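Local coordinates for protein (sliding clamp) (Enterobacteria phage RB69, PDB 1B77) that probably encircles DNA as a three-subunit ring and tethers the replicative DNA polymerase, whose interaction peptide it binds, to its template during processive synthesis, at residues A[113-118]-A[195-200]; A[144-149]-A[169-174]. All coordinates share one frame; numbering follows the deposited sequence.

Contact 1 (A[113-118]-A[195-200])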
loop_
_atom_site.group_PDB
_atom_site.type_symbol
_atom_site.label_atom_id
_atom_site.label_comp_id
_atom_site.label_asym_id
_atom_site.label_seq_id
_atom_site.Cartn_x
_atom_site.Cartn_y
_atom_site.Cartn_z
ATOM N N SER A 113 20.957 -6.055 37.286
ATOM C CA SER A 113 20.887 -5.168 38.431
ATOM C C SER A 113 19.434 -5.152 38.878
ATOM O O SER A 113 19.144 -5.057 40.069
ATOM C CB SER A 113 21.337 -3.756 38.041
ATOM O OG SER A 113 22.633 -3.769 37.470
ATOM N N VAL A 114 18.521 -5.236 37.908
ATOM C CA VAL A 114 17.083 -5.259 38.186
ATOM C C VAL A 114 16.379 -6.035 37.084
ATOM O O VAL A 114 16.773 -5.964 35.916
ATOM C CB VAL A 114 16.449 -3.857 38.183
ATOM C CG1 VAL A 114 15.320 -3.804 39.197
ATOM C CG2 VAL A 114 17.487 -2.798 38.434
ATOM N N ILE A 115 15.322 -6.752 37.444
ATOM C CA ILE A 115 14.567 -7.520 36.466
ATOM C C ILE A 115 13.111 -7.092 36.436
ATOM O O ILE A 115 12.493 -6.907 37.478
ATOM C CB ILE A 115 14.598 -9.034 36.778
ATOM C CG1 ILE A 115 16.036 -9.562 36.710
ATOM C CG2 ILE A 115 13.704 -9.780 35.802
ATOM C CD1 ILE A 115 16.173 -11.039 37.082
ATOM N N THR A 116 12.568 -6.925 35.236
ATOM C CA THR A 116 11.160 -6.567 35.070
ATOM C C THR A 116 10.667 -7.318 33.842
ATOM O O THR A 116 11.328 -8.250 33.380
ATOM C CB THR A 116 10.948 -5.034 34.871
ATOM O OG1 THR A 116 9.550 -4.758 34.711
ATOM C CG2 THR A 116 11.698 -4.528 33.650
ATOM N N GLU A 117 9.512 -6.927 33.314
ATOM C CA GLU A 117 8.974 -7.596 32.144
ATOM C C GLU A 117 7.896 -6.777 31.457
ATOM O O GLU A 117 7.240 -5.951 32.079
ATOM C CB GLU A 117 8.407 -8.959 32.536
ATOM C CG GLU A 117 7.098 -8.927 33.303
ATOM C CD GLU A 117 6.650 -10.321 33.721
ATOM O OE1 GLU A 117 6.765 -11.258 32.897
ATOM O OE2 GLU A 117 6.174 -10.486 34.866
ATOM N N ILE A 118 7.724 -7.012 30.164
ATOM C CA ILE A 118 6.721 -6.306 29.385
ATOM C C ILE A 118 5.899 -7.332 28.602
ATOM O O ILE A 118 6.453 -8.244 27.987
ATOM C CB ILE A 118 7.395 -5.302 28.424
ATOM C CG1 ILE A 118 6.341 -4.512 27.653
ATOM C CG2 ILE A 118 8.360 -6.038 27.497
ATOM C CD1 ILE A 118 6.888 -3.255 26.999
ATOM N N LYS A 195 11.091 -10.838 29.269
ATOM C CA LYS A 195 11.641 -10.673 30.602
ATOM C C LYS A 195 12.674 -9.574 30.346
ATOM O O LYS A 195 13.507 -9.709 29.455
ATOM C CB LYS A 195 12.341 -11.957 31.065
ATOM C CG LYS A 195 13.112 -11.793 32.367
ATOM C CD LYS A 195 13.436 -13.140 33.015
ATOM C CE LYS A 195 14.328 -13.997 32.134
ATOM N NZ LYS A 195 14.639 -15.311 32.778
ATOM N N VAL A 196 12.612 -8.488 31.104
ATOM C CA VAL A 196 13.542 -7.379 30.909
ATOM C C VAL A 196 14.597 -7.295 31.998
ATOM O O VAL A 196 14.285 -7.036 33.154
ATOM C CB VAL A 196 12.786 -6.044 30.870
ATOM C CG1 VAL A 196 13.758 -4.896 30.599
ATOM C CG2 VAL A 196 11.698 -6.107 29.813
ATOM N N MET A 197 15.849 -7.502 31.619
ATOM C CA MET A 197 16.948 -7.447 32.571
ATOM C C MET A 197 17.824 -6.217 32.332
ATOM O O MET A 197 18.437 -6.070 31.272
ATOM C CB MET A 197 17.767 -8.724 32.465
ATOM C CG MET A 197 16.919 -9.958 32.694
ATOM S SD MET A 197 17.789 -11.453 32.309
ATOM C CE MET A 197 17.495 -11.562 30.530
ATOM N N LEU A 198 17.871 -5.343 33.331
ATOM C CA LEU A 198 18.635 -4.106 33.246
ATOM C C LEU A 198 19.938 -4.181 34.043
ATOM O O LEU A 198 19.965 -4.676 35.173
ATOM C CB LEU A 198 17.767 -2.956 33.745
ATOM C CG LEU A 198 16.399 -2.906 33.060
ATOM C CD1 LEU A 198 15.476 -1.962 33.803
ATOM C CD2 LEU A 198 16.571 -2.477 31.615
ATOM N N TRP A 199 21.017 -3.679 33.450
ATOM C CA TRP A 199 22.320 -3.719 34.095
ATOM C C TRP A 199 23.102 -2.426 34.023
ATOM O O TRP A 199 23.206 -1.801 32.968
ATOM C CB TRP A 199 23.174 -4.815 33.476
ATOM C CG TRP A 199 24.600 -4.774 33.925
ATOM C CD1 TRP A 199 25.082 -5.123 35.151
ATOM C CD2 TRP A 199 25.734 -4.387 33.141
ATOM N NE1 TRP A 199 26.447 -4.988 35.176
ATOM C CE2 TRP A 199 26.875 -4.544 33.953
ATOM C CE3 TRP A 199 25.899 -3.939 31.823
ATOM C CZ2 TRP A 199 28.164 -4.258 33.500
ATOM C CZ3 TRP A 199 27.188 -3.655 31.368
ATOM C CH2 TRP A 199 28.299 -3.819 32.206
ATOM N N GLY A 200 23.684 -2.058 35.158
ATOM C CA GLY A 200 24.475 -0.848 35.235
ATOM C C GLY A 200 25.680 -1.058 36.130
ATOM O O GLY A 200 25.555 -1.568 37.240
#
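T116 meets V196 through a methyl group: with OG1 anti to the backbone N (chi1 180°), CG2 is left between the backbone N and the carbonyl carbon and presses against V196 CB. V196 CG1, anti to its own N (chi1 -177°), lies 3.7 Å from the same T116 CG2. The two side chains lie side by side and point the same way, and T116 CG2 to V196 CB is only 3.3 Å, tighter than normal van der Waals contact. T116 OG1 hydrogen-bonds with the hydroxyl of T170 in strand 165-171.

The backbones of this pair exchange two short bonds. T116 N reaches V196 O at 2.7 Å, whereas V196 N lies 2.6 Å from T116 O, well above the plane of the T116 carbonyl. On the other face of the sheet, which is more exposed, I115 CG1 runs beside M197 CG at 4.1 Å, and I115 CG2 touches the aliphatic CG of K195.

At the N-terminal end of 113-118 the pairing changes. L198 O takes two donors, S113 N at 2.7 Å and V114 N at 3.1 Å, so two residues stand opposite one. S113 OG then accepts G200 N at 3.1 Å, adding a side-chain bond beyond the bulge.

L198 N donates to V114 O, while V114 touches F178 and L198 touches F180, both of strand 178-183 in the other sheet. One extra residue facing L198 defines a classic beta bulge, here at the start of the strand that edges an antiparallel six-stranded sheet.

Contact 2 (A[144-149]-A[169-174])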
loop_
_atom_site.group_PDB
_atom_site.type_symbol
_atom_site.label_atom_id
_atom_site.label_comp_id
_atom_site.label_asym_id
_atom_site.label_seq_id
_atom_site.Cartn_x
_atom_site.Cartn_y
_atom_site.Cartn_z
ATOM N N ASP A 144 7.220 5.221 42.497
ATOM C CA ASP A 144 6.113 4.845 43.376
ATOM C C ASP A 144 5.928 3.347 43.587
ATOM O O ASP A 144 4.801 2.839 43.545
ATOM C CB ASP A 144 4.812 5.462 42.854
ATOM C CG ASP A 144 4.798 6.980 42.970
ATOM O OD1 ASP A 144 4.766 7.498 44.109
ATOM O OD2 ASP A 144 4.830 7.659 41.922
ATOM N N GLY A 145 7.031 2.645 43.827
ATOM C CA GLY A 145 6.959 1.210 44.055
ATOM C C GLY A 145 6.733 0.385 42.799
ATOM O O GLY A 145 6.348 -0.782 42.876
ATOM N N LYS A 146 6.975 0.992 41.641
ATOM C CA LYS A 146 6.802 0.304 40.370
ATOM C C LYS A 146 7.908 0.657 39.385
ATOM O O LYS A 146 8.606 1.661 39.548
ATOM C CB LYS A 146 5.450 0.669 39.762
ATOM C CG LYS A 146 4.271 0.225 40.593
ATOM C CD LYS A 146 2.964 0.559 39.910
ATOM C CE LYS A 146 1.808 -0.168 40.571
ATOM N NZ LYS A 146 1.985 -1.645 40.466
ATOM N N ILE A 147 8.089 -0.191 38.377
ATOM C CA ILE A 147 9.081 0.074 37.349
ATOM C C ILE A 147 8.230 0.661 36.244
ATOM O O ILE A 147 7.187 0.098 35.901
ATOM C CB ILE A 147 9.762 -1.215 36.831
ATOM C CG1 ILE A 147 10.514 -1.904 37.967
ATOM C CG2 ILE A 147 10.750 -0.876 35.703
ATOM C CD1 ILE A 147 11.651 -1.092 38.522
ATOM N N VAL A 148 8.646 1.801 35.706
ATOM C CA VAL A 148 7.880 2.428 34.645
ATOM C C VAL A 148 8.729 2.812 33.444
ATOM O O VAL A 148 9.935 3.012 33.558
ATOM C CB VAL A 148 7.156 3.690 35.152
ATOM C CG1 VAL A 148 6.243 3.330 36.313
ATOM C CG2 VAL A 148 8.174 4.740 35.570
ATOM N N ILE A 149 8.076 2.890 32.290
ATOM C CA ILE A 149 8.723 3.281 31.045
ATOM C C ILE A 149 8.119 4.603 30.609
ATOM O O ILE A 149 6.918 4.680 30.359
ATOM C CB ILE A 149 8.472 2.262 29.912
ATOM C CG1 ILE A 149 9.182 0.946 30.221
ATOM C CG2 ILE A 149 8.942 2.838 28.585
ATOM C CD1 ILE A 149 9.108 -0.079 29.096
ATOM N N LEU A 169 5.029 -1.233 34.422
ATOM C CA LEU A 169 5.355 -2.637 34.215
ATOM C C LEU A 169 5.072 -3.512 35.430
ATOM O O LEU A 169 3.969 -4.045 35.574
ATOM C CB LEU A 169 6.822 -2.771 33.788
ATOM C CG LEU A 169 7.149 -1.945 32.533
ATOM C CD1 LEU A 169 8.616 -2.106 32.166
ATOM C CD2 LEU A 169 6.247 -2.377 31.387
ATOM N N THR A 170 6.062 -3.654 36.308
ATOM C CA THR A 170 5.932 -4.480 37.506
ATOM C C THR A 170 6.198 -3.702 38.793
ATOM O O THR A 170 6.600 -2.532 38.756
ATOM C CB THR A 170 6.912 -5.655 37.460
ATOM O OG1 THR A 170 8.247 -5.148 37.357
ATOM C CG2 THR A 170 6.620 -6.550 36.269
ATOM N N ASP A 171 5.981 -4.367 39.927
ATOM C CA ASP A 171 6.200 -3.749 41.229
ATOM C C ASP A 171 7.681 -3.782 41.556
ATOM O O ASP A 171 8.378 -4.726 41.202
ATOM C CB ASP A 171 5.433 -4.489 42.333
ATOM C CG ASP A 171 3.936 -4.561 42.067
ATOM O OD1 ASP A 171 3.341 -3.537 41.685
ATOM O OD2 ASP A 171 3.359 -5.651 42.254
ATOM N N TYR A 172 8.161 -2.743 42.228
ATOM C CA TYR A 172 9.566 -2.674 42.605
ATOM C C TYR A 172 9.698 -2.232 44.050
ATOM O O TYR A 172 9.436 -1.073 44.380
ATOM C CB TYR A 172 10.331 -1.700 41.707
ATOM C CG TYR A 172 11.780 -1.542 42.113
ATOM C CD1 TYR A 172 12.674 -2.612 42.022
ATOM C CD2 TYR A 172 12.266 -0.326 42.601
ATOM C CE1 TYR A 172 14.009 -2.478 42.400
ATOM C CE2 TYR A 172 13.600 -0.178 42.985
ATOM C CZ TYR A 172 14.465 -1.258 42.880
ATOM O OH TYR A 172 15.785 -1.121 43.248
ATOM N N ASP A 173 10.123 -3.159 44.902
ATOM C CA ASP A 173 10.290 -2.888 46.323
ATOM C C ASP A 173 11.757 -2.695 46.664
ATOM O O ASP A 173 12.115 -2.505 47.827
ATOM C CB ASP A 173 9.729 -4.052 47.130
ATOM C CG ASP A 173 8.383 -4.513 46.608
ATOM O OD1 ASP A 173 7.485 -3.657 46.426
ATOM O OD2 ASP A 173 8.229 -5.734 46.370
ATOM N N GLY A 174 12.597 -2.736 45.635
ATOM C CA GLY A 174 14.022 -2.586 45.815
ATOM C C GLY A 174 14.487 -1.316 46.497
ATOM O O GLY A 174 13.732 -0.363 46.720
#
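K146 and D171 form the charged part of the contact, a salt bridge in which NZ lies 2.6 Å from D171 OD1 and approaches nearly along the C-O axis of the carboxylate. The two side chains lie side by side and point the same way. K146 is extended until its last bond, where chi4 of -62° bends NZ over to the aspartate. Both residues sit near the surface, so the ion pair probably remains in reach of solvent.

Backbone hydrogen bonds join the strands. I147 N donates to T170 O at 2.8 Å, and L169 N returns a bond to I147 O at 2.9 Å. The third bond differs: Y172 N reaches G145 O at 2.7 Å with a nearly straight N-H, yet from high above the carbonyl plane. K146 and D171 face each other as an antiparallel non-hydrogen-bonded pair, with strand directions 162° apart. This is the outer edge of a five-stranded antiparallel sheet, in which 165-171 is the edge strand and 146-152 its neighbour. G145, at positive phi, belongs to the turn that brings the chain from strand 137-143 into 146-152.

Apolar contacts occupy the face turned toward strand 114-118. I147 CD1 comes within 3.5 Å of Y172 CB and lies about as close to CG, touching the root of the aromatic side chain obliquely. L169 CD1 reaches both CG1 and CD1 of I149, each at 3.7 Å, and more loosely I147 CG2.

The Y172 ring has further partners of its own: G174 N lies 3.4 Å above its plane, over the centre, F178 meets it edge-to-face, and OH hydrogen-bonds to N176 O.

In the fold
From its N terminus the chain first builds the N-terminal half, including strands 28-32 and 38-44 of the six-stranded sheet, and then reaches 114-118, the first segment of the two contacts. Contact 1 closes a loop of 76 residues when strand 194-201 pairs with it. Contact 2 is nested wholly inside that loop: 144-149 meets 169-174 after only 19 intervening residues, at the edge of the five-stranded sheet. The contact centres are about 11 Å apart. V114 CG1 packs 3.7 Å from CE1 of Y172, just past the end of strand 165-171, and E117 O lies 3.6 Å from L169 CB, joining the five-stranded sheet to one end of a six-stranded sheet that runs on into the N-terminal half.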